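Long-range contacts in transcription elongation factor Spt5 (Methanocaldococcus jannaschii, PDB 3EWG), which stimulates transcription elongation by RNA polymerase as the partner of Spt4, here represented by its NGN domain, which contacts the polymerase: residues Ala4-Val9 / Arg62-Val67; Leu28-Ile33 / Val43-Glu48; Lys13-Leu18 / Lys58-Val63. One frame throughout, in Å; residues are numbered along the deposited sequence.

Contact 1 of 3, residues Ala4-Val9 / Arg62-Val67; sequences AVRTMV and RVRGIV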
loop_
_atom_site.group_PDB
_atom_site.type_symbol
_atom_site.label_atom_id
_atom_site.label_comp_id
_atom_site.label_asym_id
_atom_site.label_seq_id
_atom_site.Cartn_x
_atom_site.Cartn_y
_atom_site.Cartn_z
ATOM N N ALA A 4 1.258 9.980 -8.292
ATOM C CA ALA A 4 2.058 8.830 -8.695
ATOM C C ALA A 4 3.519 9.141 -8.404
ATOM O O ALA A 4 4.059 10.141 -8.886
ATOM C CB ALA A 4 1.853 8.516 -10.177
ATOM N N VAL A 5 4.142 8.290 -7.595
ATOM C CA VAL A 5 5.564 8.403 -7.301
ATOM C C VAL A 5 6.309 7.412 -8.192
ATOM O O VAL A 5 6.053 6.211 -8.150
ATOM C CB VAL A 5 5.866 8.127 -5.814
ATOM C CG1 VAL A 5 7.378 8.164 -5.551
ATOM C CG2 VAL A 5 5.139 9.139 -4.932
ATOM N N ARG A 6 7.212 7.939 -9.009
ATOM C CA ARG A 6 7.993 7.141 -9.941
ATOM C C ARG A 6 9.159 6.487 -9.198
ATOM O O ARG A 6 9.944 7.164 -8.523
ATOM C CB ARG A 6 8.494 8.030 -11.087
ATOM C CG ARG A 6 9.409 7.354 -12.092
ATOM C CD ARG A 6 8.648 6.457 -13.051
ATOM N NE ARG A 6 9.525 5.923 -14.086
ATOM C CZ ARG A 6 9.313 4.788 -14.747
ATOM N NH1 ARG A 6 8.243 4.036 -14.485
ATOM N NH2 ARG A 6 10.186 4.399 -15.668
ATOM N N THR A 7 9.260 5.167 -9.323
ATOM C CA THR A 7 10.304 4.405 -8.648
ATOM C C THR A 7 11.071 3.547 -9.642
ATOM O O THR A 7 10.642 3.373 -10.791
ATOM C CB THR A 7 9.726 3.468 -7.541
ATOM O OG1 THR A 7 9.141 2.302 -8.142
ATOM C CG2 THR A 7 8.676 4.186 -6.678
ATOM N N MET A 8 12.202 3.008 -9.192
ATOM C CA MET A 8 12.866 1.931 -9.908
ATOM C C MET A 8 11.894 0.757 -9.992
ATOM O O MET A 8 11.203 0.443 -9.013
ATOM C CB MET A 8 14.138 1.501 -9.177
ATOM C CG MET A 8 14.976 0.484 -9.943
ATOM S SD MET A 8 16.510 0.071 -9.094
ATOM C CE MET A 8 16.051 -1.418 -8.236
ATOM N N VAL A 9 11.833 0.122 -11.159
ATOM C CA VAL A 9 10.980 -1.053 -11.353
ATOM C C VAL A 9 11.426 -2.161 -10.396
ATOM O O VAL A 9 12.617 -2.451 -10.289
ATOM C CB VAL A 9 11.001 -1.530 -12.827
ATOM C CG1 VAL A 9 10.292 -2.871 -12.992
ATOM C CG2 VAL A 9 10.371 -0.479 -13.731
ATOM N N ARG A 62 16.165 5.009 -4.855
ATOM C CA ARG A 62 15.373 4.298 -5.864
ATOM C C ARG A 62 14.026 4.964 -6.184
ATOM O O ARG A 62 13.218 4.404 -6.920
ATOM C CB ARG A 62 15.223 2.806 -5.509
ATOM C CG ARG A 62 16.520 2.127 -5.021
ATOM C CD ARG A 62 17.562 1.910 -6.129
ATOM N NE ARG A 62 18.261 3.128 -6.554
ATOM C CZ ARG A 62 19.407 3.574 -6.036
ATOM N NH1 ARG A 62 19.957 4.686 -6.505
ATOM N NH2 ARG A 62 20.010 2.916 -5.052
ATOM N N VAL A 63 13.808 6.160 -5.636
ATOM C CA VAL A 63 12.682 7.018 -6.015
ATOM C C VAL A 63 13.177 8.123 -6.962
ATOM O O VAL A 63 14.130 8.837 -6.648
ATOM C CB VAL A 63 11.985 7.648 -4.775
ATOM C CG1 VAL A 63 10.951 8.700 -5.196
ATOM C CG2 VAL A 63 11.328 6.571 -3.914
ATOM N N ARG A 64 12.524 8.251 -8.118
ATOM C CA ARG A 64 12.901 9.246 -9.129
ATOM C C ARG A 64 12.213 10.587 -8.899
ATOM O O ARG A 64 12.796 11.641 -9.151
ATOM C CB ARG A 64 12.591 8.739 -10.544
ATOM C CG ARG A 64 13.589 7.720 -11.106
ATOM C CD ARG A 64 13.314 6.317 -10.585
ATOM N NE ARG A 64 13.881 5.277 -11.438
ATOM C CZ ARG A 64 15.058 4.692 -11.239
ATOM N NH1 ARG A 64 15.821 5.045 -10.211
ATOM N NH2 ARG A 64 15.473 3.746 -12.070
ATOM N N GLY A 65 10.968 10.544 -8.436
ATOM C CA GLY A 65 10.216 11.757 -8.147
ATOM C C GLY A 65 8.723 11.564 -8.298
ATOM O O GLY A 65 8.234 10.429 -8.340
ATOM N N ILE A 66 8.001 12.679 -8.375
ATOM C CA ILE A 66 6.544 12.659 -8.497
ATOM C C ILE A 66 6.138 12.981 -9.932
ATOM O O ILE A 66 6.663 13.920 -10.537
ATOM C CB ILE A 66 5.875 13.676 -7.537
ATOM C CG1 ILE A 66 6.346 13.457 -6.092
ATOM C CG2 ILE A 66 4.352 13.597 -7.632
ATOM C CD1 ILE A 66 5.961 14.588 -5.131
ATOM N N VAL A 67 5.207 12.197 -10.469
ATOM C CA VAL A 67 4.602 12.497 -11.768
ATOM C C VAL A 67 3.866 13.840 -11.690
ATOM O O VAL A 67 3.086 14.062 -10.765
ATOM C CB VAL A 67 3.643 11.366 -12.222
ATOM C CG1 VAL A 67 2.921 11.729 -13.535
ATOM C CG2 VAL A 67 4.414 10.063 -12.391
HETATM O O HOH W 1 1.244 12.605 -9.597
HETATM O O HOH W 2 12.277 3.437 -13.140
#

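Contact 2 of 3, residues Leu28-Ile33 / Val43-Glu48; sequences LDVYSI and VLVEAE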
loop_
_atom_site.group_PDB
_atom_site.type_symbol
_atom_site.label_atom_id
_atom_site.label_comp_id
_atom_site.label_asym_id
_atom_site.label_seq_id
_atom_site.Cartn_x
_atom_site.Cartn_y
_atom_site.Cartn_z
ATOM N N LEU A 28 2.966 12.958 8.535
ATOM C CA LEU A 28 2.612 13.581 7.268
ATOM C C LEU A 28 1.154 13.286 6.947
ATOM O O LEU A 28 0.614 12.263 7.374
ATOM C CB LEU A 28 3.519 13.068 6.148
ATOM C CG LEU A 28 5.027 13.320 6.287
ATOM C CD1 LEU A 28 5.760 12.665 5.133
ATOM C CD2 LEU A 28 5.351 14.813 6.355
ATOM N N ASP A 29 0.521 14.185 6.201
ATOM C CA ASP A 29 -0.880 14.021 5.828
ATOM C C ASP A 29 -1.007 13.130 4.594
ATOM O O ASP A 29 -1.473 13.558 3.539
ATOM C CB ASP A 29 -1.549 15.385 5.623
ATOM C CG ASP A 29 -1.649 16.187 6.913
ATOM O OD1 ASP A 29 -1.913 15.586 7.979
ATOM O OD2 ASP A 29 -1.473 17.422 6.856
ATOM N N VAL A 30 -0.565 11.885 4.756
ATOM C CA VAL A 30 -0.598 10.869 3.707
ATOM C C VAL A 30 -1.685 9.879 4.098
ATOM O O VAL A 30 -1.619 9.284 5.170
ATOM C CB VAL A 30 0.777 10.175 3.561
ATOM C CG1 VAL A 30 0.695 8.966 2.637
ATOM C CG2 VAL A 30 1.821 11.168 3.050
ATOM N N TYR A 31 -2.684 9.717 3.235
ATOM C CA TYR A 31 -3.914 8.995 3.602
ATOM C C TYR A 31 -3.995 7.572 3.078
ATOM O O TYR A 31 -4.558 6.690 3.742
ATOM C CB TYR A 31 -5.159 9.782 3.168
ATOM C CG TYR A 31 -5.172 11.229 3.630
ATOM C CD1 TYR A 31 -4.928 11.556 4.962
ATOM C CD2 TYR A 31 -5.442 12.267 2.736
ATOM C CE1 TYR A 31 -4.934 12.879 5.393
ATOM C CE2 TYR A 31 -5.455 13.596 3.159
ATOM C CZ TYR A 31 -5.202 13.888 4.496
ATOM O OH TYR A 31 -5.214 15.188 4.939
ATOM N N SER A 32 -3.450 7.358 1.881
ATOM C CA SER A 32 -3.502 6.060 1.224
ATOM C C SER A 32 -2.197 5.754 0.494
ATOM O O SER A 32 -1.523 6.660 0.007
ATOM C CB SER A 32 -4.670 5.995 0.232
ATOM O OG SER A 32 -5.872 6.471 0.809
ATOM N N ILE A 33 -1.847 4.473 0.435
ATOM C CA ILE A 33 -0.678 4.014 -0.316
ATOM C C ILE A 33 -1.049 2.732 -1.059
ATOM O O ILE A 33 -1.607 1.809 -0.459
ATOM C CB ILE A 33 0.556 3.751 0.599
ATOM C CG1 ILE A 33 0.968 5.026 1.348
ATOM C CG2 ILE A 33 1.744 3.218 -0.225
ATOM C CD1 ILE A 33 1.928 4.791 2.501
ATOM N N VAL A 43 4.400 4.031 -7.305
ATOM C CA VAL A 43 3.643 3.857 -6.070
ATOM C C VAL A 43 2.618 4.988 -6.039
ATOM O O VAL A 43 2.958 6.162 -6.252
ATOM C CB VAL A 43 4.537 3.904 -4.798
ATOM C CG1 VAL A 43 3.685 3.811 -3.513
ATOM C CG2 VAL A 43 5.557 2.776 -4.803
ATOM N N LEU A 44 1.363 4.632 -5.805
ATOM C CA LEU A 44 0.299 5.626 -5.742
ATOM C C LEU A 44 0.082 6.051 -4.305
ATOM O O LEU A 44 -0.014 5.209 -3.406
ATOM C CB LEU A 44 -0.999 5.093 -6.370
ATOM C CG LEU A 44 -0.920 4.663 -7.844
ATOM C CD1 LEU A 44 -2.287 4.242 -8.369
ATOM C CD2 LEU A 44 -0.326 5.758 -8.736
ATOM N N VAL A 45 0.024 7.368 -4.105
ATOM C CA VAL A 45 -0.076 7.958 -2.777
ATOM C C VAL A 45 -1.197 8.988 -2.753
ATOM O O VAL A 45 -1.192 9.937 -3.542
ATOM C CB VAL A 45 1.255 8.643 -2.358
ATOM C CG1 VAL A 45 1.130 9.290 -0.975
ATOM C CG2 VAL A 45 2.408 7.650 -2.369
ATOM N N GLU A 46 -2.163 8.790 -1.860
ATOM C CA GLU A 46 -3.141 9.829 -1.581
ATOM C C GLU A 46 -2.620 10.707 -0.449
ATOM O O GLU A 46 -2.242 10.206 0.617
ATOM C CB GLU A 46 -4.509 9.246 -1.221
ATOM C CG GLU A 46 -5.604 10.312 -1.169
ATOM C CD GLU A 46 -6.867 9.871 -0.458
ATOM O OE1 GLU A 46 -6.928 8.730 0.061
ATOM O OE2 GLU A 46 -7.813 10.684 -0.423
ATOM N N ALA A 47 -2.588 12.014 -0.696
ATOM C CA ALA A 47 -2.081 12.970 0.280
ATOM C C ALA A 47 -2.823 14.294 0.181
ATOM O O ALA A 47 -3.470 14.585 -0.834
ATOM C CB ALA A 47 -0.581 13.174 0.100
ATOM N N GLU A 48 -2.733 15.089 1.243
ATOM C CA GLU A 48 -3.400 16.381 1.295
ATOM C C GLU A 48 -2.804 17.356 0.279
ATOM O O GLU A 48 -3.535 18.012 -0.469
ATOM C CB GLU A 48 -3.324 16.961 2.714
ATOM C CG GLU A 48 -4.188 18.200 2.957
ATOM C CD GLU A 48 -5.681 17.940 2.823
ATOM O OE1 GLU A 48 -6.146 16.833 3.174
ATOM O OE2 GLU A 48 -6.395 18.861 2.373
#

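Contact 3 of 3, residues Lys13-Leu18 / Lys58-Val63; sequences KNIAGL and KGMPRV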
loop_
_atom_site.group_PDB
_atom_site.type_symbol
_atom_site.label_atom_id
_atom_site.label_comp_id
_atom_site.label_asym_id
_atom_site.label_seq_id
_atom_site.Cartn_x
_atom_site.Cartn_y
_atom_site.Cartn_z
ATOM N N LYS A 13 7.006 -2.218 -3.676
ATOM C CA LYS A 13 6.651 -2.644 -2.313
ATOM C C LYS A 13 7.648 -2.147 -1.257
ATOM O O LYS A 13 7.249 -1.719 -0.169
ATOM C CB LYS A 13 6.515 -4.166 -2.238
ATOM C CG LYS A 13 5.230 -4.709 -2.850
ATOM C CD LYS A 13 5.204 -6.224 -2.794
ATOM C CE LYS A 13 5.958 -6.832 -3.968
ATOM N NZ LYS A 13 6.466 -8.186 -3.639
ATOM N N ASN A 14 8.940 -2.207 -1.582
ATOM C CA ASN A 14 9.988 -1.710 -0.681
ATOM C C ASN A 14 9.798 -0.234 -0.331
ATOM O O ASN A 14 9.909 0.158 0.835
ATOM C CB ASN A 14 11.382 -1.937 -1.283
ATOM C CG ASN A 14 11.890 -3.349 -1.063
ATOM O OD1 ASN A 14 11.455 -4.040 -0.143
ATOM N ND2 ASN A 14 12.823 -3.782 -1.907
ATOM N N ILE A 15 9.492 0.569 -1.347
ATOM C CA ILE A 15 9.294 2.007 -1.163
ATOM C C ILE A 15 7.974 2.311 -0.439
ATOM O O ILE A 15 7.936 3.170 0.438
ATOM C CB ILE A 15 9.448 2.769 -2.504
ATOM C CG1 ILE A 15 10.936 2.839 -2.867
ATOM C CG2 ILE A 15 8.868 4.190 -2.415
ATOM C CD1 ILE A 15 11.216 2.872 -4.339
ATOM N N ALA A 16 6.911 1.582 -0.783
ATOM C CA ALA A 16 5.628 1.707 -0.086
ATOM C C ALA A 16 5.769 1.448 1.417
ATOM O O ALA A 16 5.202 2.179 2.230
ATOM C CB ALA A 16 4.587 0.779 -0.693
ATOM N N GLY A 17 6.521 0.407 1.774
ATOM C CA GLY A 17 6.834 0.109 3.171
ATOM C C GLY A 17 7.574 1.227 3.883
ATOM O O GLY A 17 7.264 1.556 5.036
ATOM N N LEU A 18 8.559 1.808 3.200
ATOM C CA LEU A 18 9.317 2.935 3.743
ATOM C C LEU A 18 8.417 4.162 3.888
ATOM O O LEU A 18 8.491 4.875 4.890
ATOM C CB LEU A 18 10.541 3.259 2.869
ATOM C CG LEU A 18 11.645 2.218 2.628
ATOM C CD1 LEU A 18 12.775 2.825 1.805
ATOM C CD2 LEU A 18 12.201 1.619 3.930
ATOM N N LYS A 58 11.595 12.328 0.273
ATOM C CA LYS A 58 12.890 13.001 0.427
ATOM C C LYS A 58 13.996 12.022 0.812
ATOM O O LYS A 58 13.868 11.274 1.785
ATOM C CB LYS A 58 12.796 14.112 1.476
ATOM C CG LYS A 58 13.884 15.174 1.367
ATOM C CD LYS A 58 13.454 16.337 0.480
ATOM C CE LYS A 58 12.649 17.372 1.268
ATOM N NZ LYS A 58 12.091 18.428 0.371
ATOM N N GLY A 59 15.066 12.021 0.023
ATOM C CA GLY A 59 16.243 11.197 0.301
ATOM C C GLY A 59 16.022 9.701 0.172
ATOM O O GLY A 59 16.857 8.911 0.608
ATOM N N MET A 60 14.898 9.308 -0.422
ATOM C CA MET A 60 14.598 7.897 -0.628
ATOM C C MET A 60 15.350 7.350 -1.822
ATOM O O MET A 60 15.140 7.804 -2.953
ATOM C CB MET A 60 13.102 7.657 -0.825
ATOM C CG MET A 60 12.371 7.285 0.430
ATOM S SD MET A 60 10.775 6.535 0.087
ATOM C CE MET A 60 10.001 6.783 1.683
ATOM N N PRO A 61 16.228 6.362 -1.574
ATOM C CA PRO A 61 16.923 5.718 -2.674
ATOM C C PRO A 61 15.918 4.979 -3.547
ATOM O O PRO A 61 14.929 4.430 -3.034
ATOM C CB PRO A 61 17.857 4.725 -1.969
ATOM C CG PRO A 61 17.973 5.231 -0.562
ATOM C CD PRO A 61 16.620 5.787 -0.274
ATOM N N ARG A 62 16.165 5.009 -4.855
ATOM C CA ARG A 62 15.373 4.298 -5.864
ATOM C C ARG A 62 14.026 4.964 -6.184
ATOM O O ARG A 62 13.218 4.404 -6.920
ATOM C CB ARG A 62 15.223 2.806 -5.509
ATOM C CG ARG A 62 16.520 2.127 -5.021
ATOM C CD ARG A 62 17.562 1.910 -6.129
ATOM N NE ARG A 62 18.261 3.128 -6.554
ATOM C CZ ARG A 62 19.407 3.574 -6.036
ATOM N NH1 ARG A 62 19.957 4.686 -6.505
ATOM N NH2 ARG A 62 20.010 2.916 -5.052
ATOM N N VAL A 63 13.808 6.160 -5.636
ATOM C CA VAL A 63 12.682 7.018 -6.015
ATOM C C VAL A 63 13.177 8.123 -6.962
ATOM O O VAL A 63 14.130 8.837 -6.648
ATOM C CB VAL A 63 11.985 7.648 -4.775
ATOM C CG1 VAL A 63 10.951 8.700 -5.196
ATOM C CG2 VAL A 63 11.328 6.571 -3.914
#

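Contact 1 of 3, residues Ala4-Val9 / Arg62-Val67
The carbonyl O of Gly65 is gripped from the strand opposite, accepting the backbone N-H of Arg6 at 2.8 Å while the CA-H of Val5 closes on it as a weaker contact. Arg6 faces two residues, Arg64 and Gly65, of the other strand: a classic beta bulge that interrupts the pairing of strands 2-7 and 63-66 in the antiparallel sheet of the NGN domain. Its N is used by Gly65; its O takes the N-H of Arg64, again at 2.8 Å, with the donor tilted 28° from the carbonyl plane. Gly65 bends the chain through backbone angles (phi 152°, psi -164°) that call for glycine. Beyond the bulge the pairing resumes on both sides: Val67 N donates to Ala4 O, and Met8 N to Arg62 O at 2.9 Å.

On the face that carries Val5, Thr7, Val63 and Ile66, the CG1 methyls of Val5 and Val63 meet at 3.6 Å. This face looks onto helices 12-25 and 50-57, where Val5 packs on Met19 and Ile66 on Val53. On the side of Arg6 and Arg64, the bend of Arg64 at chi2 brings its guanidinium back over Met8, whose CA lies 3.6 Å above the plane, toward its rim. Arg6 NE and Arg64 NE come within 5.1 Å of each other; a water bound to Arg64 NE lies over one face of the Arg6 guanidinium and may help screen the two charges. Where the pairing ends, Met8 and Arg62 run side by side, SD touching CD. The same water bridges the two segments, donating to Thr7 O and accepting from Arg64 NE at 3.0 Å.

Contact 2 of 3, residues Leu28-Ile33 / Val43-Glu48
Glu46 O takes the N-H of Tyr31 at 2.7 Å and, more weakly, that of Ser32, a classic beta bulge in this antiparallel hairpin of the NGN domain. Among the other backbone bonds, Glu46 N returns one to Ser32 O, and Glu48 N reaches Asp29 O at 3.0 Å.

Two hydroxyl-carboxylate bonds add to these. Ser32 OG, swung beside its own backbone N (chi1 -48°), donates to Glu46 OE1 at 2.6 Å, nearly in line with the C-O bond. Tyr31 OH donates to Glu48 OE1, also at 2.6 Å, meeting it on the anti side; ring and carboxylate planes stand 73° apart.

The apolar face is made by Val30, Ile33, Val45 and Ala47. Val30 CG1 lies 3.7 Å from Val45 CG1, and further along Ile33 CG2 touches Val43 CG1.

That face is roofed by helices 12-25 and 50-57, through Ala16 and Met19 of one and Leu56 and Val53 of the other. Strand 42-47 then pairs with strand 2-7, while Ser32 and Ile33 continue the sheet into a strand of the second subunit, whose Ser36 also bonds Ser32 OG.

Contact 3 of 3, residues Lys13-Leu18 / Lys58-Val63
Ile15 presses its branches against the turn at Met60-Val63, and nearly all the tight packing of this contact passes through that one side chain. Its CD1 methyl sits 3.6 Å from the carbonyl O of Arg62. Val63 CG2 rests against the outer side of the isoleucine, touching Ile15 CG2 and CD1 at 3.7 Å each and CG1 at 3.9 Å; chi1 of -75° turns both branches toward the turn. Beside that valine methyl, Met60 SD meets the same Ile15 CG2 at 3.9 Å. All of this is van der Waals packing, with the helix contributing methyls and the turn contributing a thioether, a methyl and a carbonyl.

The loose side begins nearly one helical turn on. Leu18 is exposed and reaches the segment 58-63 through its CB and its carbonyl carbon, each 3.8 Å from the CE methyl of Met60. The methionine is extended beyond CG (chi2 -162°, chi3 -161°), which carries CE across to the helix. Pro61 and the side chain of Arg62 also touch only lightly, Arg62 CB standing 4.2 Å from Ile15 CD1. The two are the central pair of a type II beta turn, Pro61 at i+1 and Arg62 at i+2, where such a turn calls for positive phi; the closing bond from Val63 N to Met60 O is weak. The arginine chain bends at chi2 and chi3 and leads away from the helix, with Pro61 CB off-centre over one guanidinium face.

Helix 12-25, which packs on the sheet of this alpha/beta NGN domain, thus also rests on the connection between helix 50-57 and strand 63-66. Ile15 packs on Thr7 of strand 2-7 as well, Ala16 turns to Ile33 and Ala35 of strand 30-36, and Met60 touches Met19.

How the contacts relate
Contacts 1 and 2 belong to one four-stranded antiparallel sheet, their centres about 14 Å apart and on opposite sides of the chain's centre. Strands 2-7 and 42-47 join them: Val5 N lies 2.8 Å from Val43 O, a probable hydrogen bond. Contact 3 shares Arg62 and Val63 with contact 1, about 9 Å away between centres, and Thr7 CB meets Ile15 CD1 at 3.6 Å. Helix 12-25 touches both outermost strands, 63-66 through Ile15 on Val63 and 30-36 through Ala16 CB, 3.8 Å from Ile33 CG2. The second subunit touches contacts 2 and 3; Lys13 NZ hydrogen-bonds Val30 O and forms a salt bridge with Glu24, both of that subunit.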